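Local coordinates for penicillin-binding protein activator LpoA (Escherichia coli, PDB 6DR3), which regulates peptidoglycan synthesis, is essential for the function of penicillin-binding protein 1A and stimulates its transpeptidase activity in vitro, here represented by its amino-terminal domain, at residues 141-150 with 207-216. Residues are numbered along the deposited sequence; the frame is centred on the assembly and turned at random.
Sequences KQQNIDATWQ and PGAKMLPTQL
The indole of Trp-149 is covered on one face by CD1 of Leu-216, a CH-pi contact 3.8 Å from the centroid of the six-membered ring. In this all-helical domain of TPR-like motifs, helix 138-153 here packs against segment 207-216, near the end of the domain, two short helices joined by an extended turn. A chi1 of -178° turns the indole of Trp-149 onto segment 207-216, its CB against CB of Pro-213; Trp-182 of helix 170-185 meets it edge-to-face. One turn earlier Ile-145 drives CD1 against CB of Met-211 (3.7 Å) and sets CG2 beside CG of Pro-213, while Trp-175 packs on it from helix 170-185.

Beside this apolar strip, Asp-146 holds the start of helix 214-217, where Pro-213 is the N-cap residue. Its OD1 accepts Thr-214 N at 2.8 Å, so the carboxylate of another helix takes up an N-H of this first turn; in the conformer given, its OD2 also accepts Thr-214 OG1 on the syn side at 2.9 Å. Gln-142 NE2 reaches the same OD1 from the face opposite Thr-214 N and also donates to Leu-212 O (3.0 Å), tying the turn to the helix. A water bridges Gln-142 OE1 and Leu-212 O. CB and CD of Gln-215 pass CD1 of Trp-149, the amide plane steeply inclined (72°) to the ring, and a bend at chi2 (93°) brings NE2 to Asp-146 O at 2.9 Å; that carbonyl, already bonded to Gln-150 N, receives the amide from its other face.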
# COMPACT_ATOMS: atom_id res chain seq x y z
N LYS A 141 9.70 1.04 0.94
CA LYS A 141 9.47 0.10 2.03
C LYS A 141 9.47 0.80 3.38
O LYS A 141 8.62 0.52 4.23
CB LYS A 141 10.52 -1.00 2.01
CG LYS A 141 10.37 -2.01 0.89
CD LYS A 141 11.44 -3.09 0.99
CE LYS A 141 11.38 -4.07 -0.18
NZ LYS A 141 10.07 -4.77 -0.25
N GLN A 142 10.43 1.70 3.61
CA GLN A 142 10.58 2.32 4.93
C GLN A 142 9.28 2.99 5.36
O GLN A 142 8.86 2.86 6.52
CB GLN A 142 11.72 3.33 4.90
CG GLN A 142 12.09 3.89 6.27
CD GLN A 142 12.76 2.86 7.15
OE1 GLN A 142 13.90 2.47 6.90
NE2 GLN A 142 12.06 2.40 8.18
N GLN A 143 8.65 3.71 4.44
CA GLN A 143 7.35 4.32 4.70
C GLN A 143 6.34 3.28 5.18
O GLN A 143 5.62 3.50 6.16
CB GLN A 143 6.88 5.02 3.42
CG GLN A 143 5.42 5.38 3.37
CD GLN A 143 4.56 4.33 2.69
OE1 GLN A 143 5.05 3.53 1.89
NE2 GLN A 143 3.28 4.34 3.00
N ASN A 144 6.28 2.14 4.50
CA ASN A 144 5.38 1.06 4.91
C ASN A 144 5.79 0.50 6.26
O ASN A 144 4.93 0.27 7.13
CB ASN A 144 5.38 -0.03 3.84
CG ASN A 144 4.68 -1.30 4.28
OD1 ASN A 144 5.18 -2.03 5.14
ND2 ASN A 144 3.52 -1.57 3.69
N ILE A 145 7.08 0.26 6.46
CA ILE A 145 7.57 -0.28 7.73
C ILE A 145 7.23 0.66 8.88
O ILE A 145 6.78 0.22 9.95
CB ILE A 145 9.08 -0.56 7.64
CG1 ILE A 145 9.32 -1.76 6.71
CG2 ILE A 145 9.69 -0.82 9.02
CD1 ILE A 145 10.76 -1.93 6.30
N ASP A 146 7.44 1.96 8.69
CA ASP A 146 7.17 2.92 9.75
C ASP A 146 5.69 3.01 10.08
O ASP A 146 5.32 3.22 11.24
CB ASP A 146 7.71 4.30 9.36
CG ASP A 146 9.22 4.33 9.32
OD1 ASP A 146 9.85 3.36 9.79
OD2 ASP A 146 9.78 5.33 8.81
N ALA A 147 4.82 2.86 9.07
CA ALA A 147 3.38 2.81 9.34
C ALA A 147 3.02 1.56 10.11
O ALA A 147 2.18 1.60 11.02
CB ALA A 147 2.60 2.89 8.03
N THR A 148 3.63 0.42 9.77
CA THR A 148 3.41 -0.80 10.53
C THR A 148 3.79 -0.60 11.99
O THR A 148 3.08 -1.05 12.90
CB THR A 148 4.21 -1.96 9.93
OG1 THR A 148 3.90 -2.10 8.54
CG2 THR A 148 3.89 -3.27 10.65
N TRP A 149 4.90 0.10 12.25
CA TRP A 149 5.33 0.29 13.63
C TRP A 149 4.39 1.22 14.38
O TRP A 149 4.06 0.97 15.54
CB TRP A 149 6.76 0.82 13.69
CG TRP A 149 7.19 0.97 15.11
CD1 TRP A 149 7.48 2.13 15.77
CD2 TRP A 149 7.33 -0.08 16.07
NE1 TRP A 149 7.82 1.86 17.07
CE2 TRP A 149 7.73 0.51 17.28
CE3 TRP A 149 7.16 -1.47 16.01
CZ2 TRP A 149 7.96 -0.24 18.43
CZ3 TRP A 149 7.40 -2.21 17.15
CH2 TRP A 149 7.80 -1.59 18.35
N GLN A 150 3.95 2.31 13.75
CA GLN A 150 3.03 3.22 14.43
C GLN A 150 1.76 2.49 14.85
O GLN A 150 1.25 2.69 15.95
CB GLN A 150 2.69 4.42 13.56
CG GLN A 150 1.62 5.32 14.19
CD GLN A 150 1.43 6.65 13.48
OE1 GLN A 150 0.33 6.98 13.04
NE2 GLN A 150 2.50 7.43 13.40
N PRO A 207 10.78 -7.83 7.49
CA PRO A 207 11.25 -6.60 6.83
C PRO A 207 11.81 -5.57 7.80
O PRO A 207 12.76 -4.86 7.46
CB PRO A 207 9.99 -6.08 6.12
CG PRO A 207 9.17 -7.29 5.89
CD PRO A 207 9.41 -8.17 7.09
N GLY A 208 11.24 -5.47 9.00
CA GLY A 208 11.75 -4.54 10.00
C GLY A 208 13.08 -4.93 10.59
O GLY A 208 13.76 -4.08 11.18
N ALA A 209 13.46 -6.21 10.47
CA ALA A 209 14.78 -6.64 10.95
C ALA A 209 15.88 -6.13 10.03
O ALA A 209 16.95 -5.73 10.49
CB ALA A 209 14.83 -8.16 11.05
N LYS A 210 15.63 -6.14 8.72
CA LYS A 210 16.58 -5.62 7.75
C LYS A 210 16.50 -4.11 7.60
O LYS A 210 17.46 -3.49 7.13
CB LYS A 210 16.34 -6.27 6.38
CG LYS A 210 16.16 -7.78 6.42
CD LYS A 210 15.77 -8.32 5.06
CE LYS A 210 14.58 -9.25 5.14
NZ LYS A 210 14.05 -9.60 3.80
N MET A 211 15.38 -3.51 8.01
CA MET A 211 15.14 -2.08 7.82
C MET A 211 14.31 -1.61 9.02
O MET A 211 13.08 -1.63 8.99
CB MET A 211 14.42 -1.82 6.50
CG MET A 211 14.44 -0.38 6.03
SD MET A 211 13.63 -0.16 4.42
CE MET A 211 14.64 -1.17 3.35
N LEU A 212 15.01 -1.20 10.07
CA LEU A 212 14.34 -0.93 11.34
C LEU A 212 13.39 0.25 11.20
O LEU A 212 13.67 1.20 10.46
CB LEU A 212 15.37 -0.63 12.43
CG LEU A 212 16.08 -1.83 13.06
CD1 LEU A 212 17.25 -1.36 13.91
CD2 LEU A 212 15.11 -2.66 13.89
N PRO A 213 12.25 0.23 11.89
CA PRO A 213 11.39 1.41 11.91
C PRO A 213 12.18 2.64 12.34
O PRO A 213 12.94 2.60 13.31
CB PRO A 213 10.31 1.05 12.94
CG PRO A 213 10.26 -0.43 12.93
CD PRO A 213 11.66 -0.88 12.67
N THR A 214 12.00 3.73 11.59
CA THR A 214 12.69 4.98 11.90
C THR A 214 12.48 5.38 13.35
O THR A 214 13.38 5.92 14.00
CB THR A 214 12.21 6.08 10.95
OG1 THR A 214 12.54 5.72 9.60
CG2 THR A 214 12.85 7.43 11.29
N GLN A 215 11.28 5.13 13.88
CA GLN A 215 10.96 5.56 15.24
C GLN A 215 11.84 4.86 16.27
O GLN A 215 12.07 5.41 17.35
CB GLN A 215 9.48 5.30 15.54
CG GLN A 215 8.52 5.92 14.53
CD GLN A 215 8.14 4.97 13.40
OE1 GLN A 215 8.98 4.24 12.89
NE2 GLN A 215 6.87 4.98 13.02
N LEU A 216 12.33 3.67 15.95
CA LEU A 216 13.18 2.92 16.88
C LEU A 216 14.66 3.22 16.71
O LEU A 216 15.44 2.94 17.62
CB LEU A 216 12.93 1.42 16.72
CG LEU A 216 11.52 0.94 17.07
CD1 LEU A 216 11.34 -0.53 16.73
CD2 LEU A 216 11.22 1.19 18.54
O HOH W 1 15.62 2.03 9.02
O HOH W 2 5.01 6.98 14.16